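Local coordinates for beta-agarase (Persicobacter, PDB 6AII), which probably hydrolyses the beta-1,4 linkages of agarose to release neoagarobiose, as a calcium-binding beta-agarase of glycoside hydrolase family 16, at residues E197-G201 with N245-L249; N77-S81 with I283-E287. One frame throughout, in Å; residues are numbered along the deposited sequence.

Contact 1. Residues E197-G201 with N245-L249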
loop_
_atom_site.group_PDB
_atom_site.type_symbol
_atom_site.label_atom_id
_atom_site.label_comp_id
_atom_site.label_asym_id
_atom_site.label_seq_id
_atom_site.Cartn_x
_atom_site.Cartn_y
_atom_site.Cartn_z
ATOM N N GLU A 197 -1.966 19.039 -9.020
ATOM C CA GLU A 197 -1.782 18.718 -10.433
ATOM C C GLU A 197 -3.124 18.712 -11.179
ATOM O O GLU A 197 -3.160 18.439 -12.389
ATOM C CB GLU A 197 -1.094 17.365 -10.560
ATOM C CG GLU A 197 0.308 17.298 -10.035
ATOM C CD GLU A 197 1.392 17.854 -10.967
ATOM O OE1 GLU A 197 1.022 18.539 -11.968
ATOM O OE2 GLU A 197 2.570 17.536 -10.717
ATOM N N GLY A 198 -4.226 19.002 -10.509
ATOM C CA GLY A 198 -5.517 19.036 -11.122
ATOM C C GLY A 198 -6.179 17.685 -11.291
ATOM O O GLY A 198 -7.047 17.523 -12.137
ATOM N N VAL A 199 -5.825 16.727 -10.416
ATOM C CA VAL A 199 -6.480 15.438 -10.426
ATOM C C VAL A 199 -6.976 15.149 -8.993
ATOM O O VAL A 199 -6.144 14.890 -8.115
ATOM C CB VAL A 199 -5.549 14.321 -10.953
ATOM C CG1 VAL A 199 -6.294 13.001 -11.040
ATOM C CG2 VAL A 199 -4.916 14.651 -12.296
ATOM N N TYR A 200 -8.288 15.228 -8.793
ATOM C CA TYR A 200 -8.957 15.274 -7.517
ATOM C C TYR A 200 -9.347 13.870 -6.998
ATOM O O TYR A 200 -9.451 12.904 -7.769
ATOM C CB TYR A 200 -10.159 16.217 -7.615
ATOM C CG TYR A 200 -9.709 17.591 -8.055
ATOM C CD1 TYR A 200 -8.916 18.355 -7.221
ATOM C CD2 TYR A 200 -10.014 18.059 -9.319
ATOM C CE1 TYR A 200 -8.447 19.597 -7.634
ATOM C CE2 TYR A 200 -9.552 19.288 -9.741
ATOM C CZ TYR A 200 -8.735 20.027 -8.912
ATOM O OH TYR A 200 -8.298 21.248 -9.354
ATOM N N GLY A 201 -9.583 13.803 -5.692
ATOM C CA GLY A 201 -10.174 12.621 -5.092
ATOM C C GLY A 201 -9.143 11.580 -4.668
ATOM O O GLY A 201 -9.539 10.535 -4.147
ATOM N N ASN A 245 -9.293 11.069 -18.675
ATOM C CA ASN A 245 -10.550 11.068 -17.926
ATOM C C ASN A 245 -10.313 10.335 -16.589
ATOM O O ASN A 245 -9.395 9.506 -16.506
ATOM C CB ASN A 245 -11.644 10.278 -18.628
ATOM C CG ASN A 245 -12.052 10.961 -19.932
ATOM O OD1 ASN A 245 -11.999 12.172 -20.046
ATOM N ND2 ASN A 245 -12.405 10.181 -20.924
ATOM N N TYR A 246 -11.109 10.723 -15.601
ATOM C CA TYR A 246 -11.065 9.945 -14.354
ATOM C C TYR A 246 -12.386 10.133 -13.642
ATOM O O TYR A 246 -13.108 11.129 -13.896
ATOM C CB TYR A 246 -9.891 10.367 -13.454
ATOM C CG TYR A 246 -9.911 11.740 -12.839
ATOM C CD1 TYR A 246 -9.551 12.829 -13.612
ATOM C CD2 TYR A 246 -10.277 11.984 -11.505
ATOM C CE1 TYR A 246 -9.567 14.110 -13.110
ATOM C CE2 TYR A 246 -10.367 13.269 -11.012
ATOM C CZ TYR A 246 -9.952 14.326 -11.809
ATOM O OH TYR A 246 -9.956 15.602 -11.333
ATOM N N SER A 247 -12.731 9.191 -12.741
ATOM C CA SER A 247 -13.989 9.287 -12.041
ATOM C C SER A 247 -13.811 8.607 -10.686
ATOM O O SER A 247 -12.916 7.787 -10.518
ATOM C CB SER A 247 -15.109 8.622 -12.784
ATOM O OG SER A 247 -14.750 7.301 -13.163
ATOM N N TYR A 248 -14.686 8.956 -9.754
ATOM C CA TYR A 248 -14.490 8.420 -8.378
ATOM C C TYR A 248 -15.727 8.690 -7.550
ATOM O O TYR A 248 -16.527 9.568 -7.878
ATOM C CB TYR A 248 -13.273 9.053 -7.693
ATOM C CG TYR A 248 -13.333 10.532 -7.425
ATOM C CD1 TYR A 248 -13.003 11.417 -8.422
ATOM C CD2 TYR A 248 -13.655 11.039 -6.167
ATOM C CE1 TYR A 248 -12.983 12.790 -8.199
ATOM C CE2 TYR A 248 -13.677 12.409 -5.940
ATOM C CZ TYR A 248 -13.345 13.280 -6.973
ATOM O OH TYR A 248 -13.350 14.643 -6.724
ATOM N N LEU A 249 -15.888 7.919 -6.470
ATOM C CA LEU A 249 -16.948 8.218 -5.456
ATOM C C LEU A 249 -16.402 9.131 -4.367
ATOM O O LEU A 249 -15.341 8.820 -3.785
ATOM C CB LEU A 249 -17.411 6.898 -4.817
ATOM C CG LEU A 249 -18.088 5.945 -5.777
ATOM C CD1 LEU A 249 -18.624 4.718 -5.022
ATOM C CD2 LEU A 249 -19.227 6.634 -6.535
HETATM O O HOH W 1 -10.086 17.600 -13.204
#
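In the beta-sandwich (jelly-roll) fold of family 16 glycoside hydrolases, the irregular segment 197-201, between strands 189-191 and 203-204, packs against two tyrosines on one side of strand 245-249. That strand is paired with 236-242 and 255-259, and its alternation sends Tyr246 and Tyr248 toward the loop while Ser247 points away. Glu197 does not touch the strand; its carboxylate turns to Lys267, in a salt bridge, and to Tyr268. Gly198, at phi/psi 81/27°, takes a backbone shape that favours glycine, and a water donates to its O (3.2 Å) while also hydrogen-bonding Tyr246 OH (2.7 Å). Val199 is buried and lays CG1 almost exactly over the Tyr246 ring, 3.9 Å from its centroid and 5° off the normal, a CH-pi contact. The chain then passes the tip of the same tyrosine, whose OH meets the side chain of Tyr200 at CD2 (3.2 Å), while Tyr200 CB rests 3.7 Å from Tyr248 OH. One direct hydrogen bond joins the segments: Tyr200 N donates to Tyr246 OH over 3.1 Å with a nearly linear N-H...O angle of 172°. At Gly201 the CA sits over the face of the Tyr248 ring, 3.9 Å from its centroid and 22° off the normal; a CB here would clash with Tyr248 CE2, so the close approach depends on glycine.

Contact 2. Residues N77-S81 with I283-E287; sequences NIVAS and IINIE
Both backbones are extended and run roughly the same way: strand 77-79 and strand 283-287 cross at -30°, with axes 7.4 Å apart at closest approach. Ile78 faces Asn285 in register, CA to CA 6.9 Å, and no hydrogen bond links the segments, since they belong to different sheets. After Val79 the first segment leaves its strand but stays extended through Ala80 and Ser81. Ile78 (chi1 m, chi2 t) points toward the other strand, between Ile284 (m, t) and Ile286 (p, t), which point back. Ile78 CD1 lies 3.5 Å from Ile284 CG2, and Ile78 CG2 is 4.0 Å from Ile286 CG1. Ile286 CD1 reaches further, to 3.6 Å from Ala80 N and 3.8 Å from Ala80 CB. Val79 and Asn285 point away; Asn285 ND2 donates to Glu287 OE1 (3.0 Å) and Ile286 O (3.1 Å). This is face-to-face packing of a beta-sandwich: apolar side chains meet between the sheets, so the contact rests on close van der Waals fit and exclusion of water.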
loop_
_atom_site.group_PDB
_atom_site.type_symbol
_atom_site.label_atom_id
_atom_site.label_comp_id
_atom_site.label_asym_id
_atom_site.label_seq_id
_atom_site.Cartn_x
_atom_site.Cartn_y
_atom_site.Cartn_z
ATOM N N ASN A 77 1.976 -11.120 9.669
ATOM C CA ASN A 77 2.057 -10.102 10.712
ATOM C C ASN A 77 3.229 -9.172 10.363
ATOM O O ASN A 77 4.359 -9.641 10.183
ATOM C CB ASN A 77 2.369 -10.727 12.070
ATOM C CG ASN A 77 1.353 -11.758 12.470
ATOM O OD1 ASN A 77 0.212 -11.364 12.615
ATOM N ND2 ASN A 77 1.797 -13.011 12.667
ATOM N N ILE A 78 2.954 -7.884 10.269
ATOM C CA ILE A 78 3.972 -6.857 10.028
ATOM C C ILE A 78 3.986 -5.995 11.294
ATOM O O ILE A 78 3.063 -5.220 11.547
ATOM C CB ILE A 78 3.734 -6.113 8.728
ATOM C CG1 ILE A 78 3.595 -7.068 7.541
ATOM C CG2 ILE A 78 4.890 -5.152 8.501
ATOM C CD1 ILE A 78 3.250 -6.402 6.236
ATOM N N VAL A 79 5.025 -6.206 12.126
ATOM C CA VAL A 79 5.005 -5.812 13.517
ATOM C C VAL A 79 5.761 -4.510 13.786
ATOM O O VAL A 79 6.842 -4.365 13.251
ATOM C CB VAL A 79 5.572 -6.922 14.409
ATOM C CG1 VAL A 79 5.654 -6.485 15.841
ATOM C CG2 VAL A 79 4.729 -8.191 14.195
ATOM N N ALA A 80 5.161 -3.631 14.555
ATOM C CA ALA A 80 5.864 -2.476 15.177
ATOM C C ALA A 80 6.204 -2.826 16.616
ATOM O O ALA A 80 5.317 -3.158 17.428
ATOM C CB ALA A 80 5.069 -1.192 15.081
ATOM N N SER A 81 7.462 -2.544 16.989
ATOM C CA SER A 81 7.907 -2.776 18.363
ATOM C C SER A 81 8.988 -1.743 18.708
ATOM O O SER A 81 9.379 -0.954 17.843
ATOM C CB SER A 81 8.415 -4.180 18.505
ATOM O OG SER A 81 9.498 -4.448 17.631
ATOM N N ILE A 283 4.892 -4.577 -2.574
ATOM C CA ILE A 283 5.486 -4.255 -1.331
ATOM C C ILE A 283 4.348 -4.048 -0.316
ATOM O O ILE A 283 3.384 -3.322 -0.617
ATOM C CB ILE A 283 6.377 -2.985 -1.477
ATOM C CG1 ILE A 283 7.418 -3.197 -2.594
ATOM C CG2 ILE A 283 7.016 -2.603 -0.146
ATOM C CD1 ILE A 283 8.463 -2.127 -2.739
ATOM N N ILE A 284 4.479 -4.666 0.841
ATOM C CA ILE A 284 3.557 -4.404 1.972
ATOM C C ILE A 284 4.428 -4.061 3.181
ATOM O O ILE A 284 5.333 -4.795 3.535
ATOM C CB ILE A 284 2.657 -5.591 2.289
ATOM C CG1 ILE A 284 1.949 -6.057 1.017
ATOM C CG2 ILE A 284 1.696 -5.168 3.396
ATOM C CD1 ILE A 284 0.861 -7.070 1.287
ATOM N N ASN A 285 4.186 -2.897 3.758
ATOM C CA ASN A 285 5.060 -2.497 4.835
ATOM C C ASN A 285 4.362 -1.512 5.770
ATOM O O ASN A 285 3.301 -0.926 5.457
ATOM C CB ASN A 285 6.361 -1.839 4.338
ATOM C CG ASN A 285 6.173 -0.390 3.920
ATOM O OD1 ASN A 285 5.654 -0.110 2.859
ATOM N ND2 ASN A 285 6.579 0.568 4.732
ATOM N N ILE A 286 5.023 -1.301 6.912
ATOM C CA ILE A 286 4.645 -0.249 7.824
ATOM C C ILE A 286 5.855 0.682 7.997
ATOM O O ILE A 286 6.989 0.269 7.757
ATOM C CB ILE A 286 4.158 -0.762 9.186
ATOM C CG1 ILE A 286 5.261 -1.469 9.980
ATOM C CG2 ILE A 286 2.900 -1.646 8.970
ATOM C CD1 ILE A 286 4.848 -2.045 11.343
ATOM N N GLU A 287 5.587 1.943 8.243
ATOM C CA GLU A 287 6.677 2.879 8.431
ATOM C C GLU A 287 6.214 4.073 9.245
ATOM O O GLU A 287 5.039 4.407 9.309
ATOM C CB GLU A 287 7.222 3.317 7.081
ATOM C CG GLU A 287 6.292 3.891 6.137
ATOM C CD GLU A 287 6.857 4.094 4.692
ATOM O OE1 GLU A 287 7.607 3.283 4.117
ATOM O OE2 GLU A 287 6.616 5.194 4.207
#

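In the fold
Contact 2 belongs to the core and contact 1 to a partly buried region nearer the surface; their centres lie 29 Å apart, on opposite sides of the chain's centre, without touching. Both nevertheless reach the same antiparallel sheet, contact 1 through strand 245-249 and contact 2 through strand 75-79. Their partners differ: strand 280-287 of the mixed sheet in contact 2, the loop between strands 189-191 and 203-204 in contact 1. The chemistry follows the setting. Deep between the sheets, 77-81 and 283-287 meet through aliphatic side chains, without a hydrogen bond between them, with Met313 of strand 312-325 against both Ile284 and Ile286. Toward the periphery, 197-201 and 245-249 combine aromatic faces with a hydrogen bond and a bridging water.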